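Local coordinates for five-membered-cyclitol-phosphate synthase (Streptomyces citricolor, PDB 6K96), which belongs to the myo-inositol-1-phosphate synthase family and binds nicotinamide-adenine-dinucleotide on a Rossmann-type domain within a four-chain assembly, at residues I42-I50 with Y345-E353; V177-A185 with G317-S328. All coordinates share one frame; numbering follows the deposited sequence.

Interaction 1. Residues I42-I50 with Y345-E353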
loop_
_atom_site.group_PDB
_atom_site.type_symbol
_atom_site.label_atom_id
_atom_site.label_comp_id
_atom_site.label_asym_id
_atom_site.label_seq_id
_atom_site.Cartn_x
_atom_site.Cartn_y
_atom_site.Cartn_z
ATOM N N ILE B 42 16.484 12.336 18.048
ATOM C CA ILE B 42 16.901 13.583 18.748
ATOM C C ILE B 42 17.460 14.569 17.720
ATOM O O ILE B 42 18.543 14.293 17.195
ATOM C CB ILE B 42 17.916 13.200 19.829
ATOM C CG1 ILE B 42 17.360 12.104 20.744
ATOM C CG2 ILE B 42 18.355 14.426 20.602
ATOM C CD1 ILE B 42 15.989 12.432 21.304
ATOM N N LYS B 43 16.754 15.661 17.426
ATOM C CA LYS B 43 17.220 16.700 16.474
ATOM C C LYS B 43 18.353 17.509 17.099
ATOM O O LYS B 43 19.259 17.913 16.354
ATOM C CB LYS B 43 16.134 17.699 16.060
ATOM C CG LYS B 43 16.371 18.281 14.664
ATOM C CD LYS B 43 15.959 19.723 14.354
ATOM C CE LYS B 43 17.034 20.466 13.553
ATOM N NZ LYS B 43 16.508 21.483 12.598
ATOM N N ARG B 44 18.265 17.804 18.392
ATOM C CA ARG B 44 19.218 18.687 19.123
ATOM C C ARG B 44 19.556 18.022 20.452
ATOM O O ARG B 44 18.740 18.033 21.358
ATOM C CB ARG B 44 18.593 20.063 19.383
ATOM C CG ARG B 44 18.108 20.769 18.128
ATOM C CD ARG B 44 18.031 22.290 18.292
ATOM N NE ARG B 44 17.402 22.917 17.143
ATOM C CZ ARG B 44 16.098 22.780 16.834
ATOM N NH1 ARG B 44 15.293 22.048 17.599
ATOM N NH2 ARG B 44 15.573 23.417 15.789
ATOM N N PRO B 45 20.699 17.336 20.590
ATOM C CA PRO B 45 20.981 16.561 21.792
ATOM C C PRO B 45 21.237 17.393 23.045
ATOM O O PRO B 45 21.276 16.818 24.109
ATOM C CB PRO B 45 22.272 15.794 21.443
ATOM C CG PRO B 45 22.401 15.840 19.928
ATOM C CD PRO B 45 21.704 17.119 19.531
ATOM N N ARG B 46 21.473 18.686 22.887
ATOM C CA ARG B 46 21.535 19.614 24.039
ATOM C C ARG B 46 20.901 20.954 23.675
ATOM O O ARG B 46 21.001 21.364 22.512
ATOM C CB ARG B 46 22.966 19.708 24.573
ATOM C CG ARG B 46 23.099 18.820 25.804
ATOM C CD ARG B 46 24.486 18.380 26.204
ATOM N NE ARG B 46 24.452 17.018 26.721
ATOM C CZ ARG B 46 23.892 16.648 27.872
ATOM N NH1 ARG B 46 23.311 17.537 28.660
ATOM N NH2 ARG B 46 23.940 15.375 28.246
ATOM N N ILE B 47 20.203 21.541 24.642
ATOM C CA ILE B 47 19.574 22.891 24.574
ATOM C C ILE B 47 19.893 23.593 25.889
ATOM O O ILE B 47 19.544 23.056 26.963
ATOM C CB ILE B 47 18.054 22.822 24.362
ATOM C CG1 ILE B 47 17.678 21.880 23.218
ATOM C CG2 ILE B 47 17.500 24.228 24.142
ATOM C CD1 ILE B 47 16.179 21.619 23.069
ATOM N N GLY B 48 20.533 24.758 25.809
ATOM C CA GLY B 48 21.231 25.339 26.968
ATOM C C GLY B 48 21.800 24.244 27.860
ATOM O O GLY B 48 21.372 24.194 29.011
ATOM N N GLY B 49 22.673 23.366 27.302
ATOM C CA GLY B 49 23.447 22.307 27.999
ATOM C C GLY B 49 22.566 21.213 28.621
ATOM O O GLY B 49 23.133 20.305 29.270
ATOM N N ILE B 50 21.244 21.255 28.415
ATOM C CA ILE B 50 20.293 20.231 28.942
ATOM C C ILE B 50 20.162 19.112 27.926
ATOM O O ILE B 50 19.709 19.389 26.801
ATOM C CB ILE B 50 18.883 20.762 29.242
ATOM C CG1 ILE B 50 18.911 22.112 29.951
ATOM C CG2 ILE B 50 18.149 19.694 30.037
ATOM C CD1 ILE B 50 17.572 22.736 30.018
ATOM N N TYR B 345 17.858 29.763 19.167
ATOM C CA TYR B 345 18.578 28.537 19.661
ATOM C C TYR B 345 20.039 28.864 20.005
ATOM O O TYR B 345 20.540 28.527 21.086
ATOM C CB TYR B 345 18.574 27.393 18.632
ATOM C CG TYR B 345 17.443 26.424 18.842
ATOM C CD1 TYR B 345 17.333 25.742 20.050
ATOM C CD2 TYR B 345 16.457 26.237 17.881
ATOM C CE1 TYR B 345 16.285 24.880 20.297
ATOM C CE2 TYR B 345 15.379 25.394 18.122
ATOM C CZ TYR B 345 15.323 24.684 19.318
ATOM O OH TYR B 345 14.313 23.807 19.582
ATOM N N ARG B 346 20.712 29.513 19.066
ATOM C CA ARG B 346 22.157 29.881 19.152
ATOM C C ARG B 346 22.356 30.866 20.320
ATOM O O ARG B 346 23.259 30.602 21.152
ATOM C CB ARG B 346 22.572 30.398 17.772
ATOM C CG ARG B 346 24.029 30.771 17.618
ATOM C CD ARG B 346 24.207 31.571 16.337
ATOM N NE ARG B 346 23.348 32.744 16.268
ATOM C CZ ARG B 346 23.476 33.860 17.015
ATOM N NH1 ARG B 346 24.431 34.001 17.935
ATOM N NH2 ARG B 346 22.612 34.840 16.826
ATOM N N GLN B 347 21.512 31.914 20.411
ATOM C CA GLN B 347 21.570 32.903 21.521
ATOM C C GLN B 347 21.279 32.184 22.848
ATOM O O GLN B 347 22.002 32.422 23.818
ATOM C CB GLN B 347 20.648 34.097 21.246
ATOM C CG GLN B 347 21.193 35.063 20.190
ATOM C CD GLN B 347 20.296 36.262 19.958
ATOM O OE1 GLN B 347 20.382 36.923 18.920
ATOM N NE2 GLN B 347 19.422 36.556 20.917
ATOM N N LEU B 348 20.296 31.289 22.883
ATOM C CA LEU B 348 19.860 30.641 24.145
ATOM C C LEU B 348 20.979 29.754 24.682
ATOM O O LEU B 348 21.222 29.770 25.913
ATOM C CB LEU B 348 18.600 29.804 23.907
ATOM C CG LEU B 348 18.081 29.051 25.126
ATOM C CD1 LEU B 348 17.878 30.003 26.303
ATOM C CD2 LEU B 348 16.788 28.336 24.768
ATOM N N ASP B 349 21.600 28.978 23.788
ATOM C CA ASP B 349 22.704 28.041 24.113
ATOM C C ASP B 349 23.912 28.854 24.608
ATOM O O ASP B 349 24.550 28.465 25.625
ATOM C CB ASP B 349 23.061 27.181 22.891
ATOM C CG ASP B 349 22.126 26.006 22.617
ATOM O OD1 ASP B 349 21.552 25.462 23.594
ATOM O OD2 ASP B 349 21.960 25.651 21.417
ATOM N N ALA B 350 24.224 29.935 23.892
ATOM C CA ALA B 350 25.474 30.700 24.051
ATOM C C ALA B 350 25.372 31.610 25.290
ATOM O O ALA B 350 26.437 31.921 25.897
ATOM C CB ALA B 350 25.785 31.456 22.773
ATOM N N VAL B 351 24.172 32.028 25.688
ATOM C CA VAL B 351 24.071 32.895 26.894
ATOM C C VAL B 351 24.275 31.955 28.070
ATOM O O VAL B 351 25.080 32.243 28.931
ATOM C CB VAL B 351 22.766 33.708 26.977
ATOM C CG1 VAL B 351 22.569 34.301 28.352
ATOM C CG2 VAL B 351 22.724 34.814 25.934
ATOM N N THR B 352 23.607 30.818 28.026
ATOM C CA THR B 352 23.721 29.748 29.054
ATOM C C THR B 352 25.209 29.492 29.312
ATOM O O THR B 352 25.589 29.339 30.481
ATOM C CB THR B 352 22.996 28.471 28.593
ATOM O OG1 THR B 352 21.574 28.711 28.655
ATOM C CG2 THR B 352 23.417 27.250 29.389
ATOM N N GLU B 353 25.982 29.430 28.224
ATOM C CA GLU B 353 27.451 29.242 28.272
ATOM C C GLU B 353 28.025 30.239 29.301
ATOM O O GLU B 353 28.469 29.788 30.397
ATOM C CB GLU B 353 28.028 29.344 26.857
ATOM C CG GLU B 353 29.259 28.463 26.622
ATOM C CD GLU B 353 29.097 26.965 26.864
ATOM O OE1 GLU B 353 28.033 26.418 26.476
ATOM O OE2 GLU B 353 30.032 26.341 27.461
#

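Interaction 2. Residues V177-A185 with G317-S328. With NAD (nicotinamide-adenine-dinucleotide), chain G.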
loop_
_atom_site.group_PDB
_atom_site.type_symbol
_atom_site.label_atom_id
_atom_site.label_comp_id
_atom_site.label_asym_id
_atom_site.label_seq_id
_atom_site.Cartn_x
_atom_site.Cartn_y
_atom_site.Cartn_z
ATOM N N VAL B 177 9.127 35.207 33.059
ATOM C CA VAL B 177 8.691 33.781 33.055
ATOM C C VAL B 177 8.397 33.399 31.609
ATOM O O VAL B 177 7.687 34.137 30.908
ATOM C CB VAL B 177 7.464 33.522 33.960
ATOM C CG1 VAL B 177 6.965 32.096 33.857
ATOM C CG2 VAL B 177 7.731 33.849 35.417
ATOM N N PRO B 178 8.933 32.236 31.130
ATOM C CA PRO B 178 8.673 31.759 29.778
ATOM C C PRO B 178 7.257 31.192 29.687
ATOM O O PRO B 178 6.817 30.515 30.598
ATOM C CB PRO B 178 9.713 30.652 29.529
ATOM C CG PRO B 178 10.599 30.624 30.759
ATOM C CD PRO B 178 9.814 31.309 31.862
ATOM N N LEU B 179 6.601 31.480 28.565
ATOM C CA LEU B 179 5.280 30.917 28.189
ATOM C C LEU B 179 5.403 30.365 26.762
ATOM O O LEU B 179 5.608 31.161 25.825
ATOM C CB LEU B 179 4.211 32.019 28.303
ATOM C CG LEU B 179 2.778 31.635 27.901
ATOM C CD1 LEU B 179 2.138 30.692 28.919
ATOM C CD2 LEU B 179 1.900 32.876 27.736
ATOM N N ILE B 180 5.282 29.047 26.601
ATOM C CA ILE B 180 5.626 28.340 25.333
ATOM C C ILE B 180 4.365 27.673 24.801
ATOM O O ILE B 180 3.838 26.767 25.461
ATOM C CB ILE B 180 6.777 27.341 25.565
ATOM C CG1 ILE B 180 7.948 28.033 26.275
ATOM C CG2 ILE B 180 7.198 26.661 24.270
ATOM C CD1 ILE B 180 8.560 29.197 25.521
ATOM N N GLY B 181 3.908 28.130 23.649
ATOM C CA GLY B 181 2.638 27.682 23.083
ATOM C C GLY B 181 2.297 28.461 21.830
ATOM O O GLY B 181 3.011 29.398 21.518
ATOM N N ASP B 182 1.251 28.015 21.123
ATOM C CA ASP B 182 0.433 26.884 21.563
ATOM C C ASP B 182 0.401 25.733 20.534
ATOM O O ASP B 182 0.633 25.960 19.349
ATOM C CB ASP B 182 -1.016 27.318 21.817
ATOM C CG ASP B 182 -1.124 28.507 22.740
ATOM O OD1 ASP B 182 -0.504 28.453 23.806
ATOM O OD2 ASP B 182 -1.768 29.493 22.356
ATOM N N ASP B 183 0.108 24.529 21.012
ATOM C CA ASP B 183 -0.356 23.370 20.202
ATOM C C ASP B 183 0.823 22.653 19.542
ATOM O O ASP B 183 1.291 23.211 18.526
ATOM C CB ASP B 183 -1.373 23.828 19.157
ATOM C CG ASP B 183 -2.206 22.690 18.612
ATOM O OD1 ASP B 183 -2.069 21.543 19.127
ATOM O OD2 ASP B 183 -3.006 22.964 17.686
ATOM N N LEU B 184 1.220 21.473 20.059
ATOM C CA LEU B 184 2.344 20.655 19.480
ATOM C C LEU B 184 2.086 20.341 18.012
ATOM O O LEU B 184 1.008 19.760 17.714
ATOM C CB LEU B 184 2.519 19.309 20.181
ATOM C CG LEU B 184 2.743 19.342 21.680
ATOM C CD1 LEU B 184 3.095 17.948 22.159
ATOM C CD2 LEU B 184 3.810 20.353 22.052
ATOM N N ALA B 185 3.067 20.639 17.154
ATOM C CA ALA B 185 3.207 20.044 15.798
ATOM C C ALA B 185 3.950 18.700 15.893
ATOM O O ALA B 185 5.154 18.684 16.245
ATOM C CB ALA B 185 3.941 21.015 14.928
ATOM N N GLY B 317 8.464 35.296 28.453
ATOM C CA GLY B 317 7.632 35.400 27.252
ATOM C C GLY B 317 7.867 34.218 26.335
ATOM O O GLY B 317 8.310 33.147 26.789
ATOM N N PHE B 318 7.527 34.422 25.073
ATOM C CA PHE B 318 7.614 33.382 24.027
ATOM C C PHE B 318 9.060 33.321 23.502
ATOM O O PHE B 318 9.686 34.379 23.297
ATOM C CB PHE B 318 6.586 33.657 22.928
ATOM C CG PHE B 318 6.601 32.571 21.891
ATOM C CD1 PHE B 318 6.130 31.309 22.199
ATOM C CD2 PHE B 318 7.168 32.794 20.644
ATOM C CE1 PHE B 318 6.180 30.301 21.244
ATOM C CE2 PHE B 318 7.235 31.780 19.700
ATOM C CZ PHE B 318 6.715 30.544 19.991
ATOM N N SER B 319 9.590 32.110 23.317
ATOM C CA SER B 319 10.898 31.917 22.643
ATOM C C SER B 319 10.631 31.558 21.182
ATOM O O SER B 319 9.764 30.673 20.917
ATOM C CB SER B 319 11.785 30.896 23.293
ATOM O OG SER B 319 12.941 30.705 22.481
ATOM N N ALA B 320 11.357 32.204 20.273
ATOM C CA ALA B 320 11.249 31.905 18.835
ATOM C C ALA B 320 11.839 30.501 18.541
ATOM O O ALA B 320 11.459 29.904 17.538
ATOM C CB ALA B 320 11.888 33.025 18.063
ATOM N N ALA B 321 12.668 29.932 19.415
ATOM C CA ALA B 321 13.223 28.578 19.205
ATOM C C ALA B 321 12.091 27.556 19.190
ATOM O O ALA B 321 12.336 26.422 18.839
ATOM C CB ALA B 321 14.207 28.218 20.293
ATOM N N ALA B 322 10.903 27.905 19.676
ATOM C CA ALA B 322 9.797 26.932 19.845
ATOM C C ALA B 322 8.985 26.846 18.564
ATOM O O ALA B 322 8.095 25.987 18.502
ATOM C CB ALA B 322 8.928 27.336 20.990
ATOM N N VAL B 323 9.267 27.685 17.575
ATOM C CA VAL B 323 8.283 27.947 16.483
ATOM C C VAL B 323 8.108 26.681 15.630
ATOM O O VAL B 323 6.954 26.276 15.328
ATOM C CB VAL B 323 8.661 29.215 15.696
ATOM C CG1 VAL B 323 7.890 29.363 14.402
ATOM C CG2 VAL B 323 8.488 30.446 16.547
ATOM N N LYS B 324 9.181 26.024 15.237
ATOM C CA LYS B 324 9.045 24.931 14.242
ATOM C C LYS B 324 8.262 23.754 14.834
ATOM O O LYS B 324 7.746 22.959 14.016
ATOM C CB LYS B 324 10.407 24.498 13.704
ATOM C CG LYS B 324 10.995 25.480 12.704
ATOM C CD LYS B 324 11.901 24.861 11.641
ATOM C CE LYS B 324 12.096 25.818 10.471
ATOM N NZ LYS B 324 13.347 25.578 9.705
ATOM N N VAL B 325 8.154 23.638 16.171
ATOM C CA VAL B 325 7.490 22.452 16.782
ATOM C C VAL B 325 6.091 22.800 17.331
ATOM O O VAL B 325 5.542 21.978 18.104
ATOM C CB VAL B 325 8.395 21.796 17.833
ATOM C CG1 VAL B 325 9.683 21.298 17.217
ATOM C CG2 VAL B 325 8.682 22.719 18.988
ATOM N N LEU B 326 5.505 23.928 16.903
ATOM C CA LEU B 326 4.176 24.400 17.381
ATOM C C LEU B 326 3.291 24.653 16.165
ATOM O O LEU B 326 3.815 25.203 15.160
ATOM C CB LEU B 326 4.342 25.696 18.179
ATOM C CG LEU B 326 4.847 25.548 19.609
ATOM C CD1 LEU B 326 5.061 26.900 20.246
ATOM C CD2 LEU B 326 3.926 24.717 20.466
ATOM N N LYS B 327 1.993 24.335 16.262
ATOM C CA LYS B 327 0.999 24.749 15.228
ATOM C C LYS B 327 0.673 26.246 15.372
ATOM O O LYS B 327 0.549 26.891 14.331
ATOM C CB LYS B 327 -0.225 23.831 15.231
ATOM C CG LYS B 327 0.114 22.398 14.864
ATOM C CD LYS B 327 -0.697 21.746 13.764
ATOM C CE LYS B 327 -1.631 20.680 14.291
ATOM N NZ LYS B 327 -2.746 21.296 15.042
ATOM N N SER B 328 0.620 26.795 16.590
ATOM C CA SER B 328 -0.003 28.116 16.874
ATOM C C SER B 328 0.875 28.925 17.817
ATOM O O SER B 328 0.491 29.252 18.935
ATOM C CB SER B 328 -1.385 27.901 17.454
ATOM O OG SER B 328 -2.159 27.018 16.630
HETATM P PA NAD G . -4.097 11.566 27.299
HETATM O O1A NAD G . -5.556 11.458 27.075
HETATM O O2A NAD G . -3.333 10.273 27.232
HETATM O O5B NAD G . -3.682 12.381 28.585
HETATM C C5B NAD G . -4.740 13.181 29.162
HETATM C C4B NAD G . -4.610 13.157 30.662
HETATM O O4B NAD G . -5.237 14.319 31.301
HETATM C C3B NAD G . -5.277 11.934 31.300
HETATM O O3B NAD G . -4.406 11.419 32.299
HETATM C C2B NAD G . -6.516 12.548 31.946
HETATM O O2B NAD G . -6.940 11.592 32.874
HETATM C C1B NAD G . -5.884 13.841 32.472
HETATM N N9A NAD G . -6.772 14.887 32.941
HETATM C C8A NAD G . -8.045 15.089 32.468
HETATM N N7A NAD G . -8.619 16.157 32.974
HETATM C C5A NAD G . -7.657 16.716 33.809
HETATM C C6A NAD G . -7.679 17.869 34.619
HETATM N N6A NAD G . -8.725 18.686 34.681
HETATM N N1A NAD G . -6.545 18.184 35.304
HETATM C C2A NAD G . -5.505 17.335 35.211
HETATM N N3A NAD G . -5.387 16.219 34.496
HETATM C C4A NAD G . -6.504 15.952 33.793
HETATM O O3 NAD G . -3.524 12.537 26.182
HETATM P PN NAD G . -2.090 12.526 25.454
HETATM O O1N NAD G . -1.052 12.537 26.509
HETATM O O2N NAD G . -2.227 11.449 24.422
HETATM O O5D NAD G . -2.115 13.976 24.747
HETATM C C5D NAD G . -2.226 15.167 25.631
HETATM C C4D NAD G . -2.588 16.367 24.807
HETATM O O4D NAD G . -1.549 16.693 23.855
HETATM C C3D NAD G . -3.876 16.168 23.995
HETATM O O3D NAD G . -4.569 17.398 23.998
HETATM C C2D NAD G . -3.355 15.974 22.574
HETATM O O2D NAD G . -4.202 16.397 21.523
HETATM C C1D NAD G . -2.153 16.917 22.573
HETATM N N1N NAD G . -1.262 16.595 21.417
HETATM C C2N NAD G . -0.853 15.235 21.206
HETATM C C3N NAD G . -0.190 14.848 20.053
HETATM C C7N NAD G . 0.244 13.399 19.926
HETATM O O7N NAD G . 0.115 12.641 20.879
HETATM N N7N NAD G . 0.744 12.994 18.762
HETATM C C4N NAD G . 0.032 15.825 19.084
HETATM C C5N NAD G . -0.208 17.163 19.373
HETATM C C6N NAD G . -0.929 17.517 20.498
#

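Interaction 1. Residues I42-I50 with Y345-E353
Gly-48 and Asp-349 bring the two backbones nearest to each other, 4.2 Å between their CA atoms, where the tight turn Ile-47 to Ile-50 meets one side of helix 338-353. The turn is of type I', closed by backbone bonds in both directions between Ile-47 and Ile-50. Thr-352 covers the bare Gly-48: its OG1 bonds back to Leu-348 O, and its CG2 comes to 3.7 Å from Gly-48 O. One turn earlier on the helix, OD1 of Asp-349 accepts the N-H of Gly-48 at 2.5 Å, approached nearly along its C-O axis and with a bent N-H...O angle of 139°. Ile-47, the first residue of the turn, packs against the helix. Its CG2, anti to the backbone N, reaches the edge of the Tyr-345 ring, 4.1 Å from CE1, and lies 4.2 Å from Leu-348 CD2. At the far end of the contact the extended chain of Arg-44 crosses the Tyr-345 ring, with CD over its face 3.8 Å from the centroid. The guanidinium then lies flat on the same ring, the planes 21° apart, displaced toward its CE2-CZ side with NH1 over OH. Lys-43 CD sits against the other guanidinium face. The charge itself is answered by Asp-302 of helix 292-313, which forms a salt bridge with NH1 and a weak hydrogen bond with Tyr-345 OH, probably fixing cation and ring together. The whole is a beta hairpin with a two-residue type I' turn (Gly-48, Gly-49) laid on the C-terminal helix, joined by a cation-pi stack and a carboxylate bonded to the turn's N-H.

Interaction 2. Residues V177-A185 with G317-S328
In Asp-183 CG stands anti to the backbone N (chi1 -161°); in Lys-327 CG is anti to the carbonyl carbon, and bends at chi2, chi3 and chi4 bring NZ round to Asp-183. It reaches OD2 at 3.1 Å from above the carboxylate plane, a salt bridge. Beneath it the backbones run antiparallel. Asp-182 and Ser-328 form a hydrogen-bonded pair, its shorter bond 2.6 Å from Asp-182 N to Ser-328 O. Two residues on, Leu-184 and Leu-326 form a non-hydrogen-bonded pair, flanked by bonds from Lys-327 N to Asp-183 O and Ala-185 N to Val-325 O; the regular alternation is broken at Asp-183. A cis peptide precedes Asp-182, whose carboxylate points to the backbone N-H groups of Val-162 and Ala-163, to Asn-156 and to Arg-164. Upstream the pairing is parallel, a single bridge in which Gly-317 bonds to Val-177 and Leu-179. Between the two bridges Ile-180 CG2 packs on Ala-322 CB at 3.8 Å, and Phe-318 CE1 approaches Gly-181 O obliquely at 3.3 Å. Leu-184 turns its CB to the ligand, 3.6 Å from C5N of nicotinamide-adenine-dinucleotide. The pairing lies along the outermost strand, 179-180, of a Rossmann-type sheet, and the chain beyond that strand borders the nicotinamide.

From the N terminus, the hairpin of 42-50 comes between helix 14-31 and strand 55-62, and interaction 1 joins it to the last helix, closing a loop that spans most of the chain. Interaction 2 is nested inside: 177-185, which carries the last strand of the parallel sheet, is joined by 317-328 after the chain has passed through the mixed sheet and helix 292-313. Only a short connection then leads to helix 338-353. The two contacts touch where Tyr-345 CE2 lies 3.3 Å from Ala-321 O, and helix 292-313 packs against both. Together they fasten the C-terminal end of the chain to the nucleotide-binding domain.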